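Local coordinates for glutathione s-transferase III (Zea mays, PDB 1AW9), which probably conjugates reduced glutathione to hydrophobic electrophiles, including certain herbicides, as a homodimeric phi-class glutathione transferase, at residues A[112-117]-A[169-174]; A[3-8]-A[15-20]. All coordinates share one frame; numbering follows the deposited sequence.

Interaction 1 of 2, residues A[112-117]-A[169-174]; sequences PLVFQL and ASYLLY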
loop_
_atom_site.group_PDB
_atom_site.type_symbol
_atom_site.label_atom_id
_atom_site.label_comp_id
_atom_site.label_asym_id
_atom_site.label_seq_id
_atom_site.Cartn_x
_atom_site.Cartn_y
_atom_site.Cartn_z
ATOM N N PRO A 112 -7.166 -13.889 0.149
ATOM C CA PRO A 112 -6.385 -13.104 -0.822
ATOM C C PRO A 112 -5.703 -14.007 -1.831
ATOM O O PRO A 112 -5.580 -13.645 -2.988
ATOM C CB PRO A 112 -5.344 -12.424 0.049
ATOM C CG PRO A 112 -6.069 -12.194 1.315
ATOM C CD PRO A 112 -6.863 -13.454 1.527
ATOM N N LEU A 113 -5.252 -15.175 -1.381
ATOM C CA LEU A 113 -4.565 -16.121 -2.246
ATOM C C LEU A 113 -5.503 -16.675 -3.322
ATOM O O LEU A 113 -5.122 -16.815 -4.481
ATOM C CB LEU A 113 -3.955 -17.261 -1.419
ATOM C CG LEU A 113 -2.765 -16.889 -0.527
ATOM C CD1 LEU A 113 -2.283 -18.107 0.213
ATOM C CD2 LEU A 113 -1.632 -16.324 -1.338
ATOM N N VAL A 114 -6.732 -17.001 -2.933
ATOM C CA VAL A 114 -7.726 -17.531 -3.877
ATOM C C VAL A 114 -8.127 -16.428 -4.829
ATOM O O VAL A 114 -8.269 -16.651 -6.026
ATOM C CB VAL A 114 -8.966 -18.073 -3.139
ATOM C CG1 VAL A 114 -10.110 -18.242 -4.100
ATOM C CG2 VAL A 114 -8.601 -19.399 -2.467
ATOM N N PHE A 115 -8.209 -15.215 -4.312
ATOM C CA PHE A 115 -8.564 -14.090 -5.128
ATOM C C PHE A 115 -7.534 -13.721 -6.202
ATOM O O PHE A 115 -7.892 -13.430 -7.342
ATOM C CB PHE A 115 -8.824 -12.867 -4.292
ATOM C CG PHE A 115 -8.970 -11.670 -5.120
ATOM C CD1 PHE A 115 -10.072 -11.548 -5.959
ATOM C CD2 PHE A 115 -7.935 -10.744 -5.211
ATOM C CE1 PHE A 115 -10.146 -10.533 -6.886
ATOM C CE2 PHE A 115 -7.998 -9.722 -6.135
ATOM C CZ PHE A 115 -9.109 -9.618 -6.981
ATOM N N GLN A 116 -6.272 -13.608 -5.813
ATOM C CA GLN A 116 -5.218 -13.266 -6.755
ATOM C C GLN A 116 -4.887 -14.388 -7.756
ATOM O O GLN A 116 -4.606 -14.123 -8.924
ATOM C CB GLN A 116 -3.943 -12.905 -5.994
ATOM C CG GLN A 116 -4.035 -11.692 -5.154
ATOM C CD GLN A 116 -4.140 -10.467 -5.978
ATOM O OE1 GLN A 116 -3.637 -10.418 -7.098
ATOM N NE2 GLN A 116 -4.796 -9.463 -5.457
ATOM N N LEU A 117 -4.895 -15.633 -7.293
ATOM C CA LEU A 117 -4.504 -16.749 -8.142
ATOM C C LEU A 117 -5.610 -17.409 -8.958
ATOM O O LEU A 117 -5.308 -18.074 -9.946
ATOM C CB LEU A 117 -3.765 -17.815 -7.301
ATOM C CG LEU A 117 -2.547 -17.360 -6.494
ATOM C CD1 LEU A 117 -2.153 -18.399 -5.449
ATOM C CD2 LEU A 117 -1.407 -17.087 -7.443
ATOM N N ALA A 169 -13.526 -26.008 5.072
ATOM C CA ALA A 169 -13.608 -26.753 3.827
ATOM C C ALA A 169 -13.610 -26.080 2.457
ATOM O O ALA A 169 -12.876 -26.534 1.563
ATOM C CB ALA A 169 -14.703 -27.775 3.913
ATOM N N SER A 170 -14.426 -25.033 2.258
ATOM C CA SER A 170 -14.492 -24.376 0.954
ATOM C C SER A 170 -13.195 -23.709 0.591
ATOM O O SER A 170 -12.755 -23.817 -0.545
ATOM C CB SER A 170 -15.657 -23.405 0.835
ATOM O OG SER A 170 -15.531 -22.318 1.696
ATOM N N TYR A 171 -12.553 -23.053 1.549
ATOM C CA TYR A 171 -11.292 -22.415 1.258
ATOM C C TYR A 171 -10.136 -23.387 1.090
ATOM O O TYR A 171 -9.253 -23.128 0.274
ATOM C CB TYR A 171 -11.005 -21.272 2.211
ATOM C CG TYR A 171 -11.582 -19.965 1.677
ATOM C CD1 TYR A 171 -10.866 -19.186 0.764
ATOM C CD2 TYR A 171 -12.852 -19.515 2.065
ATOM C CE1 TYR A 171 -11.390 -18.005 0.258
ATOM C CE2 TYR A 171 -13.388 -18.318 1.554
ATOM C CZ TYR A 171 -12.642 -17.578 0.656
ATOM O OH TYR A 171 -13.134 -16.384 0.166
ATOM N N LEU A 172 -10.162 -24.539 1.771
ATOM C CA LEU A 172 -9.112 -25.538 1.586
ATOM C C LEU A 172 -9.261 -26.081 0.156
ATOM O O LEU A 172 -8.278 -26.297 -0.566
ATOM C CB LEU A 172 -9.249 -26.675 2.602
ATOM C CG LEU A 172 -8.678 -26.458 4.003
ATOM C CD1 LEU A 172 -8.999 -27.682 4.797
ATOM C CD2 LEU A 172 -7.169 -26.218 3.999
ATOM N N LEU A 173 -10.514 -26.274 -0.250
ATOM C CA LEU A 173 -10.858 -26.756 -1.585
ATOM C C LEU A 173 -10.287 -25.818 -2.645
ATOM O O LEU A 173 -9.550 -26.240 -3.528
ATOM C CB LEU A 173 -12.389 -26.869 -1.716
ATOM C CG LEU A 173 -12.994 -27.530 -2.949
ATOM C CD1 LEU A 173 -13.062 -26.566 -4.115
ATOM C CD2 LEU A 173 -12.197 -28.777 -3.329
ATOM N N TYR A 174 -10.601 -24.535 -2.556
ATOM C CA TYR A 174 -10.090 -23.578 -3.538
ATOM C C TYR A 174 -8.571 -23.441 -3.502
ATOM O O TYR A 174 -7.945 -23.363 -4.552
ATOM C CB TYR A 174 -10.784 -22.225 -3.383
ATOM C CG TYR A 174 -12.172 -22.228 -3.974
ATOM C CD1 TYR A 174 -13.188 -22.984 -3.401
ATOM C CD2 TYR A 174 -12.465 -21.499 -5.127
ATOM C CE1 TYR A 174 -14.474 -23.018 -3.961
ATOM C CE2 TYR A 174 -13.744 -21.523 -5.690
ATOM C CZ TYR A 174 -14.746 -22.280 -5.102
ATOM O OH TYR A 174 -16.026 -22.264 -5.611
#

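Interaction 2 of 2, residues A[3-8]-A[15-20]; sequences LKLYGM and VRVATV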
loop_
_atom_site.group_PDB
_atom_site.type_symbol
_atom_site.label_atom_id
_atom_site.label_comp_id
_atom_site.label_asym_id
_atom_site.label_seq_id
_atom_site.Cartn_x
_atom_site.Cartn_y
_atom_site.Cartn_z
ATOM N N LEU A 3 -34.623 -23.891 2.509
ATOM C CA LEU A 3 -33.888 -22.680 2.826
ATOM C C LEU A 3 -33.442 -22.023 1.510
ATOM O O LEU A 3 -33.209 -22.724 0.510
ATOM C CB LEU A 3 -32.670 -23.076 3.666
ATOM C CG LEU A 3 -32.905 -23.196 5.175
ATOM C CD1 LEU A 3 -34.197 -23.852 5.461
ATOM C CD2 LEU A 3 -31.781 -23.934 5.856
ATOM N N LYS A 4 -33.427 -20.689 1.468
ATOM C CA LYS A 4 -32.956 -19.969 0.273
ATOM C C LYS A 4 -31.588 -19.341 0.576
ATOM O O LYS A 4 -31.442 -18.566 1.524
ATOM C CB LYS A 4 -33.944 -18.899 -0.187
ATOM C CG LYS A 4 -35.243 -19.446 -0.754
ATOM C CD LYS A 4 -36.049 -18.366 -1.505
ATOM C CE LYS A 4 -35.440 -18.077 -2.895
ATOM N NZ LYS A 4 -36.117 -16.995 -3.702
ATOM N N LEU A 5 -30.581 -19.755 -0.187
ATOM C CA LEU A 5 -29.211 -19.273 -0.034
ATOM C C LEU A 5 -28.949 -18.359 -1.196
ATOM O O LEU A 5 -28.874 -18.815 -2.331
ATOM C CB LEU A 5 -28.199 -20.437 -0.059
ATOM C CG LEU A 5 -26.702 -20.107 0.099
ATOM C CD1 LEU A 5 -26.479 -19.266 1.346
ATOM C CD2 LEU A 5 -25.894 -21.387 0.203
ATOM N N TYR A 6 -28.857 -17.067 -0.906
ATOM C CA TYR A 6 -28.606 -16.054 -1.918
ATOM C C TYR A 6 -27.120 -15.879 -2.229
ATOM O O TYR A 6 -26.323 -15.585 -1.348
ATOM C CB TYR A 6 -29.204 -14.731 -1.456
ATOM C CG TYR A 6 -30.712 -14.696 -1.557
ATOM C CD1 TYR A 6 -31.336 -14.444 -2.789
ATOM C CD2 TYR A 6 -31.521 -14.962 -0.441
ATOM C CE1 TYR A 6 -32.716 -14.460 -2.917
ATOM C CE2 TYR A 6 -32.921 -14.985 -0.555
ATOM C CZ TYR A 6 -33.506 -14.737 -1.799
ATOM O OH TYR A 6 -34.882 -14.782 -1.945
ATOM N N GLY A 7 -26.744 -16.072 -3.484
ATOM C CA GLY A 7 -25.363 -15.885 -3.857
ATOM C C GLY A 7 -24.975 -16.683 -5.063
ATOM O O GLY A 7 -25.737 -17.485 -5.579
ATOM N N MET A 8 -23.765 -16.434 -5.525
ATOM C CA MET A 8 -23.206 -17.122 -6.677
ATOM C C MET A 8 -22.706 -18.477 -6.217
ATOM O O MET A 8 -21.972 -18.559 -5.229
ATOM C CB MET A 8 -21.983 -16.360 -7.162
ATOM C CG MET A 8 -22.121 -15.589 -8.447
ATOM S SD MET A 8 -20.436 -15.056 -8.844
ATOM C CE MET A 8 -19.880 -16.303 -10.228
ATOM N N VAL A 15 -20.172 -21.370 -0.728
ATOM C CA VAL A 15 -19.868 -22.782 -0.525
ATOM C C VAL A 15 -19.642 -23.136 0.956
ATOM O O VAL A 15 -19.927 -24.255 1.359
ATOM C CB VAL A 15 -18.689 -23.235 -1.399
ATOM C CG1 VAL A 15 -18.345 -24.721 -1.137
ATOM C CG2 VAL A 15 -19.025 -23.002 -2.856
ATOM N N ARG A 16 -19.150 -22.203 1.773
ATOM C CA ARG A 16 -18.950 -22.480 3.191
ATOM C C ARG A 16 -20.291 -22.752 3.872
ATOM O O ARG A 16 -20.350 -23.451 4.902
ATOM C CB ARG A 16 -18.289 -21.296 3.923
ATOM C CG ARG A 16 -18.030 -21.546 5.452
ATOM C CD ARG A 16 -17.537 -20.328 6.330
ATOM N NE ARG A 16 -16.182 -19.905 5.969
ATOM C CZ ARG A 16 -15.918 -18.873 5.170
ATOM N NH1 ARG A 16 -16.912 -18.129 4.692
ATOM N NH2 ARG A 16 -14.697 -18.725 4.664
ATOM N N VAL A 17 -21.344 -22.092 3.386
ATOM C CA VAL A 17 -22.680 -22.257 3.980
ATOM C C VAL A 17 -23.308 -23.541 3.466
ATOM O O VAL A 17 -23.845 -24.305 4.245
ATOM C CB VAL A 17 -23.609 -21.058 3.705
ATOM C CG1 VAL A 17 -24.958 -21.286 4.368
ATOM C CG2 VAL A 17 -22.982 -19.794 4.256
ATOM N N ALA A 18 -23.206 -23.769 2.161
ATOM C CA ALA A 18 -23.726 -24.971 1.533
ATOM C C ALA A 18 -23.103 -26.186 2.257
ATOM O O ALA A 18 -23.785 -27.174 2.550
ATOM C CB ALA A 18 -23.352 -24.968 0.043
ATOM N N THR A 19 -21.815 -26.080 2.589
ATOM C CA THR A 19 -21.087 -27.125 3.295
ATOM C C THR A 19 -21.872 -27.529 4.536
ATOM O O THR A 19 -22.210 -28.692 4.718
ATOM C CB THR A 19 -19.668 -26.638 3.715
ATOM O OG1 THR A 19 -18.871 -26.444 2.547
ATOM C CG2 THR A 19 -18.965 -27.638 4.574
ATOM N N VAL A 20 -22.189 -26.563 5.378
ATOM C CA VAL A 20 -22.918 -26.845 6.584
ATOM C C VAL A 20 -24.362 -27.292 6.309
ATOM O O VAL A 20 -24.868 -28.161 7.012
ATOM C CB VAL A 20 -22.814 -25.656 7.556
ATOM C CG1 VAL A 20 -23.823 -25.751 8.662
ATOM C CG2 VAL A 20 -21.441 -25.649 8.174
#

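Interaction 1 of 2, residues A[112-117]-A[169-174]
Val-114 reaches from helix 92-122 into the angle between the side chains of Tyr-171 and Tyr-174, which stand one turn apart on helix 169-176. The contact is wholly apolar and small, burying 145 Å² in all, most of it on the valine. One methyl does most of the touching: CG2 of Val-114 lies 3.7 Å from CB of Tyr-174 and 4.0 Å from CD1 of Tyr-171, bridging the two tyrosines. The other branch, CG1, is anti to the backbone N (chi1 164°), which carries it along Tyr-174, 4.1 Å from that residue's CD2. Both rings are met obliquely: Tyr-171 along its CD1-CE1 side, Tyr-174 at CB and CD2, close to where the ring begins. The ring of Tyr-174 then leads away from Val-114, and its OH makes a weak hydrogen bond to the carbonyl O of Leu-10. The CA atoms of Val-114 and Tyr-174 are 6.5 Å apart, the nearest pair between the two segments. With an alanine here, CG1 and CG2 are lost, which would probably open a gap between helix 92-122 and the two tyrosines. This is helix-to-helix packing within the all-helical C-terminal domain of the transferase fold. Tyr-171 also packs edge-to-face on Tyr-107 of helix 92-122 and touches Pro-12, Asn-13 and Arg-16 of helix 12-23, while on another side of helix 92-122 Phe-115 meets Phe-115 of the second subunit.

Interaction 2 of 2, residues A[3-8]-A[15-20]
Leu-5 of strand 3-6 and Val-17 of helix 12-23 meet through their branched ends, and this apolar pair carries most of the contact. CD1 of Leu-5 lies 3.9 Å from CG1 of Val-17. With CG anti to the backbone N (chi1 -180°), the leucine extends from the strand and spreads both methyls against the helix. Its second methyl, CD2, rests over the backbone, 4.1 Å from N of Ala-18, and meets the CB of that alanine more loosely at 4.4 Å. The small Ala-18 probably leaves room for CD2 to come this near the helix backbone; the CA atoms of Leu-5 and Ala-18 are 8.1 Å apart.

The hydrogen bonds belong to each segment separately. In the helix, the carbonyl O of Val-15 accepts two donors from Thr-19, its backbone N at 2.9 Å and its hydroxyl OG1 at 2.7 Å, which arrive from opposite faces of the carbonyl plane. The hydroxyl lies 31° out of that plane, and its bond to Val-15 O spends its proton within its own helix. In the strand, NZ of Lys-4 donates to OH of Tyr-6 at 3.1 Å, joining two side chains that are two residues apart on the face of the strand opposite Leu-5.

Strand 3-6, helix 12-23 and strand 28-31 form the opening beta-alpha-beta unit of the thioredoxin-like N-terminal domain, and the contact packs its helix on its first strand. Backbone hydrogen bonds join Leu-5 to Glu-29 and Val-31 on one neighbouring strand, and Lys-4 to Val-58 on the other. Val-17 also touches Ser-67, a probable glutathione-binding residue, together with Ile-70 and Asn-71 of helix 67-77.

Both contacts are buried and apolar, yet they hold different elements: interaction 1 pairs two helices of the C-terminal domain, interaction 2 a strand and a helix of the N-terminal one. Aromatic side chains take part in the first, whereas the second is made by aliphatic side chains, with one methyl also against the helix backbone. Their centres are 17 Å apart, but helices 169-176 and 12-23 meet directly between them: CB of Ser-170 packs 3.6 Å from CG1 of Val-15, and CD2 of Tyr-171 lies 3.3 Å from NH2 of Arg-16. Polar groups join this interface too, with Ser-170 OG hydrogen-bonded to the carbonyl O of Pro-12, itself probably part of the glutathione site.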